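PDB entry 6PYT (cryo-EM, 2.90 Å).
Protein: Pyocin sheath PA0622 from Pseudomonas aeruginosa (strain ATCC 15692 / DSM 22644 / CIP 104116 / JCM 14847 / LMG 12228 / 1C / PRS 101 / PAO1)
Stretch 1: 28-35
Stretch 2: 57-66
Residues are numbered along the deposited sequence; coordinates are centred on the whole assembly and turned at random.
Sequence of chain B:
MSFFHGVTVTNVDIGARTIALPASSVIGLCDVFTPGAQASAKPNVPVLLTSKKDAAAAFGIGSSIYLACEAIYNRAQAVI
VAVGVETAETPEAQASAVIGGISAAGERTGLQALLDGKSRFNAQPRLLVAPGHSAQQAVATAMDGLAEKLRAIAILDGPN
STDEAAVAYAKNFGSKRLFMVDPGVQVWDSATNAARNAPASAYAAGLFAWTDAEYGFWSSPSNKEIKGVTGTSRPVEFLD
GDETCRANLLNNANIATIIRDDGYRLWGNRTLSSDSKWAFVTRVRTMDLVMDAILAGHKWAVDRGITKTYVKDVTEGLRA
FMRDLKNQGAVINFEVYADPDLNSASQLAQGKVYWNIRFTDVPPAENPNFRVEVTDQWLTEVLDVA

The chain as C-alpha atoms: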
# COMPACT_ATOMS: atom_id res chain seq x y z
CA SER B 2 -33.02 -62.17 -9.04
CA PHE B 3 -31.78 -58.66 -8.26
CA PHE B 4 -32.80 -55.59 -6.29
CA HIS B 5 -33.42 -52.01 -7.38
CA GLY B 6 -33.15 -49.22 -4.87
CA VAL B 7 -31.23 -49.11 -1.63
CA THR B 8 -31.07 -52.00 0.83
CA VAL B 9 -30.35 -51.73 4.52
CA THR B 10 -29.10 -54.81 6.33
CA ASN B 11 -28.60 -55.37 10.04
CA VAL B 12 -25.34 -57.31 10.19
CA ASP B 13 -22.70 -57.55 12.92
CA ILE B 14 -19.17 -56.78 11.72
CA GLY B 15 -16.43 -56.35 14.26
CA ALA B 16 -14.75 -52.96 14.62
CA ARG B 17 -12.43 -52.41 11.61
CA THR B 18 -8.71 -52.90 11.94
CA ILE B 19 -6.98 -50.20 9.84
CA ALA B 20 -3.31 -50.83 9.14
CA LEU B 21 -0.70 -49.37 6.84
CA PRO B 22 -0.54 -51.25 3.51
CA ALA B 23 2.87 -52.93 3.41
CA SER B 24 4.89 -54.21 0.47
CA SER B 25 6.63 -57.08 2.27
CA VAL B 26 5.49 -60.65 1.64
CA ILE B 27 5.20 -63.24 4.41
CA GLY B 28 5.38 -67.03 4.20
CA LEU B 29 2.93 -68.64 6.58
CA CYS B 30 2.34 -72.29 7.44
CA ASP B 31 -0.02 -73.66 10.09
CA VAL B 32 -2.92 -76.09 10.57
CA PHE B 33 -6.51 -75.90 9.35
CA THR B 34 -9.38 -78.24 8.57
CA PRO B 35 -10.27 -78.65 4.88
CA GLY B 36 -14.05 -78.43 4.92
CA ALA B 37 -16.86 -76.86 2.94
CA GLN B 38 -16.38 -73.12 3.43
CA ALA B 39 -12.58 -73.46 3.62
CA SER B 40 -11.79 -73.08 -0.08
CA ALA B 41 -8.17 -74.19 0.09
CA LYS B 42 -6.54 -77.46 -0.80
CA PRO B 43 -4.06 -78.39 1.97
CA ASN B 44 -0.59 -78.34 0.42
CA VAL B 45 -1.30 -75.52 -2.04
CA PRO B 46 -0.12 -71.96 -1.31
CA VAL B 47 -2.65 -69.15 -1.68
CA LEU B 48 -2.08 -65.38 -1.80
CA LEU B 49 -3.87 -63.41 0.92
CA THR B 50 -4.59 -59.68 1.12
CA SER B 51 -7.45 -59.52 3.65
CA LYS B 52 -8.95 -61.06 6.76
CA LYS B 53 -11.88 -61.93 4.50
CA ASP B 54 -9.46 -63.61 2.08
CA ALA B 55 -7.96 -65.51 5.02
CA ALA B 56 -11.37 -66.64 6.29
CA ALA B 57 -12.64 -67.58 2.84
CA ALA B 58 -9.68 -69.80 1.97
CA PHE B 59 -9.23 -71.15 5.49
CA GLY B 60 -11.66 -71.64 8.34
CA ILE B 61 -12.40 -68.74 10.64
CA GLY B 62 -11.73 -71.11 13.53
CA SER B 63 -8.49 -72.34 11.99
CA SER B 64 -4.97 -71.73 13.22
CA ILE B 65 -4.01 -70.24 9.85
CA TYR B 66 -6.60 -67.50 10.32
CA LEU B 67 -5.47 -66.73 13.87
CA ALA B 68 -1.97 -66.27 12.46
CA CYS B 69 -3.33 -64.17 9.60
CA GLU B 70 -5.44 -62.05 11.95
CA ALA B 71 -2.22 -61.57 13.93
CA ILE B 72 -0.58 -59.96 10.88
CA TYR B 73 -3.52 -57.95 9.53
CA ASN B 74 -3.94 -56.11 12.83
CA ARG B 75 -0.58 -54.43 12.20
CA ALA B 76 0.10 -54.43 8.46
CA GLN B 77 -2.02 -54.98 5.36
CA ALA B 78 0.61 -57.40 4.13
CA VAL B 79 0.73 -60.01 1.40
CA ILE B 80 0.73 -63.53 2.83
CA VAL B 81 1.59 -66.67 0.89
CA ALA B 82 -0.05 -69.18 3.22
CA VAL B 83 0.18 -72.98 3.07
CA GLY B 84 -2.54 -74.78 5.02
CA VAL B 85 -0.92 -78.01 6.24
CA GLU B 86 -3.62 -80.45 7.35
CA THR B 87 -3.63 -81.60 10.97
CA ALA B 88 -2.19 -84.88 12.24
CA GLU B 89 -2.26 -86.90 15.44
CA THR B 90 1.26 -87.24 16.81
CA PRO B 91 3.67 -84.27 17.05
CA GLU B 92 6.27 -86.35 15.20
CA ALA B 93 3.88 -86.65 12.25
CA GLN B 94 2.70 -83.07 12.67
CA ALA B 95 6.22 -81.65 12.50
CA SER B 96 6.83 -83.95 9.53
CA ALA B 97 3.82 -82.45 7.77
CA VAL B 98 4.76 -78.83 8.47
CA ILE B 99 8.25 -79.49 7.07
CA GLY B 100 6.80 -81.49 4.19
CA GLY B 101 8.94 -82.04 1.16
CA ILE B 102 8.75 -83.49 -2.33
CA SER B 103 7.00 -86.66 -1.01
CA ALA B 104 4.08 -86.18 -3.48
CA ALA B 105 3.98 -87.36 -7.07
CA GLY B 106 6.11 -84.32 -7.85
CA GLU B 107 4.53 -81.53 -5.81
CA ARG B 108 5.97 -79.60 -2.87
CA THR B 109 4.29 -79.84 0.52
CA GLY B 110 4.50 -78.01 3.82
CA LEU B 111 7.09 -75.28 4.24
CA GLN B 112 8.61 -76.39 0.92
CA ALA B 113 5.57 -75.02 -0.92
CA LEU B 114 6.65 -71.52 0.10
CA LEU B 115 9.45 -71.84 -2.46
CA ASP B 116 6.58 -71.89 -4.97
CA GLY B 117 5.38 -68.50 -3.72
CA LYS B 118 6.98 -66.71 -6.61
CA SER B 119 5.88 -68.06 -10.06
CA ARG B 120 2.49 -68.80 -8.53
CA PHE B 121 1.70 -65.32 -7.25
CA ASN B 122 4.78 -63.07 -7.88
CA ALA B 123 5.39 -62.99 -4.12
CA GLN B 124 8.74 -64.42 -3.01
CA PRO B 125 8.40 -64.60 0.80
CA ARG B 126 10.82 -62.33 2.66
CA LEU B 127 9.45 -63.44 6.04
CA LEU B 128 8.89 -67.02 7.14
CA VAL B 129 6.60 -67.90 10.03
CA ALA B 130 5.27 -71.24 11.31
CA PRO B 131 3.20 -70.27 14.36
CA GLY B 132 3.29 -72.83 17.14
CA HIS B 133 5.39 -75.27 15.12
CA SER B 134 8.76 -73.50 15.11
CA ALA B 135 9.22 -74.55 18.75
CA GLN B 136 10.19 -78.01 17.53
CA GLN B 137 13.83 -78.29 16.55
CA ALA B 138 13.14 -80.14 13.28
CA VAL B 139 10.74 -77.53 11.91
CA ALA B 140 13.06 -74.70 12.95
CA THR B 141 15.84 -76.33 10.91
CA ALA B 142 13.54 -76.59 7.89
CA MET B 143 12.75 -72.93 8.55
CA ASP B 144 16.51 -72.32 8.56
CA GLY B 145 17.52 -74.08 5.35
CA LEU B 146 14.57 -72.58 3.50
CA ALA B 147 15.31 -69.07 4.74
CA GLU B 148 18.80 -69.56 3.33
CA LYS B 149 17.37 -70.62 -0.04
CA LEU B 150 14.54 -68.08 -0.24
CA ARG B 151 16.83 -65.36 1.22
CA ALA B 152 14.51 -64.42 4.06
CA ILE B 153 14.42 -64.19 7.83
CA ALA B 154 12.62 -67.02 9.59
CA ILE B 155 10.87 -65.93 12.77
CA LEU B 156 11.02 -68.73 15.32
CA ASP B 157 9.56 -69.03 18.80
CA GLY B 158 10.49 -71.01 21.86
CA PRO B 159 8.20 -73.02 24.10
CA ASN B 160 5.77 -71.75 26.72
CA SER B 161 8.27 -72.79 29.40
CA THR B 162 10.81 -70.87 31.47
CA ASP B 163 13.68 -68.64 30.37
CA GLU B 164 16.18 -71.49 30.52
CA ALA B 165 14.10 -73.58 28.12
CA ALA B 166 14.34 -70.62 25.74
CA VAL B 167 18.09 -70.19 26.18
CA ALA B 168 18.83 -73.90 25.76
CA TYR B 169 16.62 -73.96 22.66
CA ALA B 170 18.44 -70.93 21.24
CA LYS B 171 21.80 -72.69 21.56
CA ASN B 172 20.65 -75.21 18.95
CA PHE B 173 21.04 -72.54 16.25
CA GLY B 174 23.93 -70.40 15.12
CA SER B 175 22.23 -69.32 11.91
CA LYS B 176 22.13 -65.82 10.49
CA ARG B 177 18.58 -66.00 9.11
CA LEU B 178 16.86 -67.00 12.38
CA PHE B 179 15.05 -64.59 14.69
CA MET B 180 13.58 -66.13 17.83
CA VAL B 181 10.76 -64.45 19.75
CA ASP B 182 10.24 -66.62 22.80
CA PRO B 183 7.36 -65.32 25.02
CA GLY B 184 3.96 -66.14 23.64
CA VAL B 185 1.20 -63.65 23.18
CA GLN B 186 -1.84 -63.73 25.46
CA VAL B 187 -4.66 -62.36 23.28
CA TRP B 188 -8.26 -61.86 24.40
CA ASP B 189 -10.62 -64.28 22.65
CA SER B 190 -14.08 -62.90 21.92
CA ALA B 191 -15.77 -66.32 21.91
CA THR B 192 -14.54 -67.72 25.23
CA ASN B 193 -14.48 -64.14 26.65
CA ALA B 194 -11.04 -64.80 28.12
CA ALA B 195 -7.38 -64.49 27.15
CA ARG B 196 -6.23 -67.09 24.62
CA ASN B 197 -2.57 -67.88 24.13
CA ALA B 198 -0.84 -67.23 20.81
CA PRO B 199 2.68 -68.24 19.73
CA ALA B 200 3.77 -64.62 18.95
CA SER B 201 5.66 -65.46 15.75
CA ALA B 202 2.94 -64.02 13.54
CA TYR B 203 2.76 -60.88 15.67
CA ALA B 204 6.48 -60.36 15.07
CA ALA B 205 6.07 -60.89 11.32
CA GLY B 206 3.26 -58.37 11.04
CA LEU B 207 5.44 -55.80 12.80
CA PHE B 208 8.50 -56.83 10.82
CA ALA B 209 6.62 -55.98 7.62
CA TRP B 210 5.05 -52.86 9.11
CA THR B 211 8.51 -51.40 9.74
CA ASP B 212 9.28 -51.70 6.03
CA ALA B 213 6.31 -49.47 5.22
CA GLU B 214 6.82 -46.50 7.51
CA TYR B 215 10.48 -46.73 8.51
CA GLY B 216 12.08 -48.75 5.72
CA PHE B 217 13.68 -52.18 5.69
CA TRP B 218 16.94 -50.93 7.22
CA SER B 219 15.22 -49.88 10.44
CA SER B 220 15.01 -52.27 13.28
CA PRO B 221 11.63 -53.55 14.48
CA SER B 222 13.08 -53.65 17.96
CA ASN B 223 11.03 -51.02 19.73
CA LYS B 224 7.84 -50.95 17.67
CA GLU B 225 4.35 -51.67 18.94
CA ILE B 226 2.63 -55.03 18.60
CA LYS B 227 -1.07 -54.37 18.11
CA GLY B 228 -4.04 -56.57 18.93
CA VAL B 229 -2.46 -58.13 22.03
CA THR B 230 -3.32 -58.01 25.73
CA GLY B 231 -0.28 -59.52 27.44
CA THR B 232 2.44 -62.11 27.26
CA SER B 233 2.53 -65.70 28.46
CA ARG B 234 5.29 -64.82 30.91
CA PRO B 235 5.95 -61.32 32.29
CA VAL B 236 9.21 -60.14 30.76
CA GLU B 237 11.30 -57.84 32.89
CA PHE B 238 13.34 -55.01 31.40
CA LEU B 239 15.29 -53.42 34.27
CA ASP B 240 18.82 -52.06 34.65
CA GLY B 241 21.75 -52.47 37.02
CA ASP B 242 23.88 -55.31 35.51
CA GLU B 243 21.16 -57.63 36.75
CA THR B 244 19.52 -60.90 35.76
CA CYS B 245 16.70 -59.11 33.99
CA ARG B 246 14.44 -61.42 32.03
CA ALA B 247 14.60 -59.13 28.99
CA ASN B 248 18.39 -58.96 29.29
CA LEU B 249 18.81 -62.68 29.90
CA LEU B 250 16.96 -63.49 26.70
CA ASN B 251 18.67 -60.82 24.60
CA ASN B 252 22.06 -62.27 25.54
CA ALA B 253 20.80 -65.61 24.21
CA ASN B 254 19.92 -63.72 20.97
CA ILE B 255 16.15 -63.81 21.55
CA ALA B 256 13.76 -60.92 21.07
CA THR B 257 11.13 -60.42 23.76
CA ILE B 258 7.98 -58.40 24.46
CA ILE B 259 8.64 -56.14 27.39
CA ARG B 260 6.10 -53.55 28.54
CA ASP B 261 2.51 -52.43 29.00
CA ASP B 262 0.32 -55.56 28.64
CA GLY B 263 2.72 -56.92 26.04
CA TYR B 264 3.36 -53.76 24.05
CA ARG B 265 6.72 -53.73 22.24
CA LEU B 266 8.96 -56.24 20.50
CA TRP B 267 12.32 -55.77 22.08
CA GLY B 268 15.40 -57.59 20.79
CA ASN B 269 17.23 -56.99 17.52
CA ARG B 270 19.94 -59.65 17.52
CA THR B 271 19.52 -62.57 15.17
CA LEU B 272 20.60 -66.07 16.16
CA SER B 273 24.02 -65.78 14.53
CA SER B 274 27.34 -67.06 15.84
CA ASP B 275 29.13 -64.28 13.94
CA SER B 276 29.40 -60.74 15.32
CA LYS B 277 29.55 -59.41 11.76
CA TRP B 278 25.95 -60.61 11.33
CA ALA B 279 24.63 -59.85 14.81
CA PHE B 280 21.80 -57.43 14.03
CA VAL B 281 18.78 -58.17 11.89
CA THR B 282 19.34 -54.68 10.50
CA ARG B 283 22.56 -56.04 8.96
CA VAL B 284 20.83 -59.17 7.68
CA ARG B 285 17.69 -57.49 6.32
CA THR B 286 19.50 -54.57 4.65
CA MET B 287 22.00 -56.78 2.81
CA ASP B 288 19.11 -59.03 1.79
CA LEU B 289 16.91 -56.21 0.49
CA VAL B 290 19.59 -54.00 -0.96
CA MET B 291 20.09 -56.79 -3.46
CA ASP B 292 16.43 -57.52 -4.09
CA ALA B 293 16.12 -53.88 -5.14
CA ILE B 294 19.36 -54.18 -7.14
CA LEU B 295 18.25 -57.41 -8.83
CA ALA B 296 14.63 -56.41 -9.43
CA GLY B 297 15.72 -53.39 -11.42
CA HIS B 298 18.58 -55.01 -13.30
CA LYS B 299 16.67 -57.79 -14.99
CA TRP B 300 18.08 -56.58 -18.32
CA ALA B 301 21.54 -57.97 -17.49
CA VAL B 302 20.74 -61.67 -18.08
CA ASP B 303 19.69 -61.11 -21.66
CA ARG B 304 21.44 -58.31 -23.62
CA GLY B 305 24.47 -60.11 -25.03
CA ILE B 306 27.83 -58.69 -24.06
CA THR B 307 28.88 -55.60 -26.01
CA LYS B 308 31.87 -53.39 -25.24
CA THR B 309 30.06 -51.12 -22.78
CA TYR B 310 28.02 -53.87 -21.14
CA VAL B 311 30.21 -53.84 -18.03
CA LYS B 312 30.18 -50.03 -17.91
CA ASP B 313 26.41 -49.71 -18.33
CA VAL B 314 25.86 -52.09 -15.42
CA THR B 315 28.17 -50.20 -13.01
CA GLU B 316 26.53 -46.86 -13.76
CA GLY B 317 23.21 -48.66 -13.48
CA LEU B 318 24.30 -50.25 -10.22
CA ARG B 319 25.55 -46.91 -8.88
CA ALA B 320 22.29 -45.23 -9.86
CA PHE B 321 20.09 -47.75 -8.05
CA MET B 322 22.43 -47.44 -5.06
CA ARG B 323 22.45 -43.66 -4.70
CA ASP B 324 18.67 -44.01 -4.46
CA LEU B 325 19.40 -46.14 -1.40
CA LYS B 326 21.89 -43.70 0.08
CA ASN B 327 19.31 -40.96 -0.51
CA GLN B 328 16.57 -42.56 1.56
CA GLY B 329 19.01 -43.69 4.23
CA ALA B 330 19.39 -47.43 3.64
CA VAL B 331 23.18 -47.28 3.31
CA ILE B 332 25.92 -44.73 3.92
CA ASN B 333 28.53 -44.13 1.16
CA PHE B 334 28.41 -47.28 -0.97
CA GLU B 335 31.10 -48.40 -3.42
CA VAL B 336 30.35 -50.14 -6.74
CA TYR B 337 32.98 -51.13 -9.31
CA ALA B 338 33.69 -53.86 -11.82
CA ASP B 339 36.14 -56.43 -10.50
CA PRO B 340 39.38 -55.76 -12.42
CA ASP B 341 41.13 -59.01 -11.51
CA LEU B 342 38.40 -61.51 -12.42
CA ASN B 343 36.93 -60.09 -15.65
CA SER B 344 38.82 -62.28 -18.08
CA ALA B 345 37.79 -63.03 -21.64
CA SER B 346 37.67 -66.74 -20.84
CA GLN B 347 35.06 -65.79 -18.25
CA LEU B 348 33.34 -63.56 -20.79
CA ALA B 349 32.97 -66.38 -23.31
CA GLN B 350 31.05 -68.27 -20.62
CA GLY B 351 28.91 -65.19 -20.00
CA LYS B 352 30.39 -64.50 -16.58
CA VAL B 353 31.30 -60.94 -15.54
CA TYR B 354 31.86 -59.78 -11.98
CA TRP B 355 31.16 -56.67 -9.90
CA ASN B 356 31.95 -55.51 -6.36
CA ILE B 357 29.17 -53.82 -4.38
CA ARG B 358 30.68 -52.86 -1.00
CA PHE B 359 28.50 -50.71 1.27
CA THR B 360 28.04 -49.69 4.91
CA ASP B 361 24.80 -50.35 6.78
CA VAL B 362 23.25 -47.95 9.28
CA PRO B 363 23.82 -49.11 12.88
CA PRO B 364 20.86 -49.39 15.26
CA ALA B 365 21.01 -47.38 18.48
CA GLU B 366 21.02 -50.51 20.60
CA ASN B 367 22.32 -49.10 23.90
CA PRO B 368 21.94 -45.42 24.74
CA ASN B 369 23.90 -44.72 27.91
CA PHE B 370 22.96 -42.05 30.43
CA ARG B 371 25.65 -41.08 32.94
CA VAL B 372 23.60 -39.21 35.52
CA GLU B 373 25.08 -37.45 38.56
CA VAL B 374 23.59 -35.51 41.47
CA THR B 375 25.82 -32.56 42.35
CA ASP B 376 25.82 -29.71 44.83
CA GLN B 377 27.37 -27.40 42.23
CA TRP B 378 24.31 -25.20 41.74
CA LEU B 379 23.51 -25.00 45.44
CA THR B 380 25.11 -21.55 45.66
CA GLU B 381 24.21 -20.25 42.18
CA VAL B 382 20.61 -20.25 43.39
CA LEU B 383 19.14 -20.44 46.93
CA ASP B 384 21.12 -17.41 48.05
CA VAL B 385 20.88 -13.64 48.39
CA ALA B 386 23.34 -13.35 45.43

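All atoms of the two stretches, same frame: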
# COMPACT_ATOMS: atom_id res chain seq x y z
N GLY B 28 5.67 -65.63 4.42
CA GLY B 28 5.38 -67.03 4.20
C GLY B 28 4.88 -67.68 5.46
O GLY B 28 5.59 -67.77 6.46
N LEU B 29 3.64 -68.16 5.41
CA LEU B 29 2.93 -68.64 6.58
C LEU B 29 2.57 -70.11 6.39
O LEU B 29 2.27 -70.55 5.28
CB LEU B 29 1.67 -67.80 6.83
CG LEU B 29 0.94 -67.79 8.17
CD1 LEU B 29 0.30 -66.45 8.34
CD2 LEU B 29 -0.12 -68.84 8.24
N CYS B 30 2.58 -70.85 7.49
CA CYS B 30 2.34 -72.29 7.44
C CYS B 30 1.83 -72.75 8.79
O CYS B 30 2.57 -72.68 9.77
CB CYS B 30 3.61 -73.03 7.06
SG CYS B 30 3.43 -74.80 6.93
N ASP B 31 0.59 -73.24 8.84
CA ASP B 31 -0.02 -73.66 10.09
C ASP B 31 -1.15 -74.63 9.74
O ASP B 31 -1.32 -75.01 8.58
CB ASP B 31 -0.50 -72.44 10.89
N VAL B 32 -1.94 -75.03 10.75
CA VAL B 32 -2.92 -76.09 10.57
C VAL B 32 -4.31 -75.51 10.32
O VAL B 32 -4.65 -74.42 10.80
CB VAL B 32 -2.95 -77.07 11.75
CG1 VAL B 32 -1.64 -77.82 11.83
CG2 VAL B 32 -3.21 -76.35 13.04
N PHE B 33 -5.11 -76.25 9.56
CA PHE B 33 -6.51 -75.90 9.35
C PHE B 33 -7.24 -77.18 8.99
O PHE B 33 -6.62 -78.22 8.76
CB PHE B 33 -6.66 -74.81 8.27
CG PHE B 33 -6.84 -75.33 6.88
CD1 PHE B 33 -5.79 -75.84 6.15
CD2 PHE B 33 -8.07 -75.18 6.27
CE1 PHE B 33 -6.01 -76.27 4.85
CE2 PHE B 33 -8.27 -75.60 4.98
CZ PHE B 33 -7.24 -76.15 4.27
N THR B 34 -8.56 -77.10 8.95
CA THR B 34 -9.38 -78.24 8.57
C THR B 34 -9.97 -78.00 7.19
O THR B 34 -10.75 -77.05 7.03
CB THR B 34 -10.48 -78.50 9.59
OG1 THR B 34 -11.30 -77.33 9.72
CG2 THR B 34 -9.89 -78.85 10.94
N PRO B 35 -9.64 -78.81 6.19
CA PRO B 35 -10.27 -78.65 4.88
C PRO B 35 -11.72 -79.10 4.88
O PRO B 35 -12.02 -80.29 4.94
CB PRO B 35 -9.40 -79.52 3.97
CG PRO B 35 -8.77 -80.51 4.88
CD PRO B 35 -8.57 -79.82 6.18
N ALA B 57 -11.97 -66.89 3.93
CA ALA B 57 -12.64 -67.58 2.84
C ALA B 57 -11.84 -68.78 2.36
O ALA B 57 -12.42 -69.81 2.01
CB ALA B 57 -12.91 -66.62 1.68
N ALA B 58 -10.51 -68.66 2.34
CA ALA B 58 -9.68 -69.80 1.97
C ALA B 58 -9.57 -70.80 3.11
O ALA B 58 -9.68 -72.01 2.89
CB ALA B 58 -8.29 -69.32 1.56
N PHE B 59 -9.39 -70.31 4.32
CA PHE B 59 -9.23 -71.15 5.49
C PHE B 59 -10.42 -70.93 6.41
O PHE B 59 -11.21 -69.99 6.22
CB PHE B 59 -7.92 -70.81 6.20
CG PHE B 59 -6.72 -70.94 5.33
CD1 PHE B 59 -6.09 -72.16 5.17
CD2 PHE B 59 -6.23 -69.85 4.63
CE1 PHE B 59 -4.99 -72.28 4.37
CE2 PHE B 59 -5.12 -69.97 3.84
CZ PHE B 59 -4.50 -71.18 3.70
N GLY B 60 -10.58 -71.80 7.39
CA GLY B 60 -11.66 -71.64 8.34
C GLY B 60 -11.42 -70.45 9.25
O GLY B 60 -10.29 -70.06 9.53
N ILE B 61 -12.52 -69.84 9.71
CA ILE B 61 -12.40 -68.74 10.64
C ILE B 61 -11.99 -69.24 12.02
O ILE B 61 -11.39 -68.49 12.81
CB ILE B 61 -13.72 -67.93 10.66
CG1 ILE B 61 -13.53 -66.57 11.35
CG2 ILE B 61 -14.85 -68.71 11.30
CD1 ILE B 61 -14.67 -65.63 11.14
N GLY B 62 -12.24 -70.51 12.32
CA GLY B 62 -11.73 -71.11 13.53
C GLY B 62 -10.40 -71.80 13.38
O GLY B 62 -9.96 -72.48 14.31
N SER B 63 -9.74 -71.65 12.24
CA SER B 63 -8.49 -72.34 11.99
C SER B 63 -7.33 -71.67 12.70
O SER B 63 -7.46 -70.59 13.27
CB SER B 63 -8.20 -72.40 10.49
OG SER B 63 -9.16 -73.19 9.82
N SER B 64 -6.18 -72.33 12.68
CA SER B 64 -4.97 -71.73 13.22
C SER B 64 -4.20 -70.94 12.18
O SER B 64 -3.33 -70.14 12.55
CB SER B 64 -4.07 -72.81 13.81
OG SER B 64 -2.92 -72.22 14.38
N ILE B 65 -4.48 -71.15 10.89
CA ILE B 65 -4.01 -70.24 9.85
C ILE B 65 -4.59 -68.85 10.07
O ILE B 65 -3.86 -67.85 10.08
CB ILE B 65 -4.40 -70.77 8.46
CG1 ILE B 65 -3.67 -72.05 8.10
CG2 ILE B 65 -4.10 -69.70 7.42
CD1 ILE B 65 -2.25 -71.84 7.72
N TYR B 66 -5.91 -68.78 10.24
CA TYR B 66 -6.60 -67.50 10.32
C TYR B 66 -6.21 -66.72 11.57
O TYR B 66 -6.15 -65.49 11.52
CB TYR B 66 -8.11 -67.71 10.29
CG TYR B 66 -8.89 -66.43 10.39
CD1 TYR B 66 -8.98 -65.57 9.31
CD2 TYR B 66 -9.54 -66.07 11.56
CE1 TYR B 66 -9.68 -64.40 9.39
CE2 TYR B 66 -10.24 -64.89 11.65
CZ TYR B 66 -10.31 -64.06 10.56
OH TYR B 66 -11.01 -62.89 10.64

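Residues 28-35 begin as a strand continuing from earlier in the chain and lose that regularity toward T34 and P35. Residues 57-66 take a more broken path: the last turn of a helix at A57 and A58, a loop, and then a second helix that is under way by I65 and Y66. F59, with phi/psi of -114/167°, is the first residue to leave helical geometry. G60 to S63 form a type I beta turn, in which I61 (-73/-22°) and G62 (-92/9°) occupy the central positions and S63 N donates to G60 O at 3.2 Å. This turn redirects the chain so that S63, S64 and I65 come alongside the strand. The CA atoms of F33 and S63 lie 4.9 Å apart, those of D31 and I65 5.3 Å, and those of V32 and S64 5.5 Å, so the numbering falls on one stretch as it rises on the other.

The polar link between the backbones converges on a single acceptor. S64 N donates to V32 O over 3.2 Å with an N-H...O angle of 135°, and I65 N reaches the same V32 O at 3.3 Å and 134°, a weak bond. Two successive amides thus share one carbonyl, and neither bond is close to linear. The CB of V32 points away from the second stretch, yet its side chain still makes contact, with V32 CG2 3.7 Å from S64 CB.

The CB atoms of L29, D31 and F33 point toward the second stretch, as expected for alternate residues of a strand, while that of C30 points away. I65 meets all three of the inward-facing residues. Its CB points sideways, but with chi1 and chi2 both m the end of the side chain comes nearer the strand. I65 CD1 packs 3.7 Å from L29 CD2, an apolar contact between buried residues, and lies 3.4 Å from D31 N and 3.7 Å from D31 CB. The D31 side chain is modelled only to CB, so the coordinates give no evidence about its carboxylate. On the F33 side, I65 CG1 is 4.1 Å from F33 CB.

F33 also packs against F59. Their ring centroids are 5.0 Å apart and their planes meet at 85°, which defines an edge-to-face pair: the edge of F59 is directed at the face of F33, with F59 CD1 3.7 Å from F33 CG. Such an arrangement brings the slightly positive hydrogens of one ring toward the electron-rich face of the other. F33 chi1 is 91°, between the standard wells.

S63 joins the turn to this aromatic contact. Its OG sits near the plane of the F33 ring, at the edge, and lies 3.4 Å from F33 CB. The same OG makes a weak hydrogen bond to G60 O at 3.3 Å. The absence of a side chain at G60 matters here, since an ideal CB there would lie 2.8 Å from S63 OG and clash. Altogether the two stretches bury 405 Å², counting both sides.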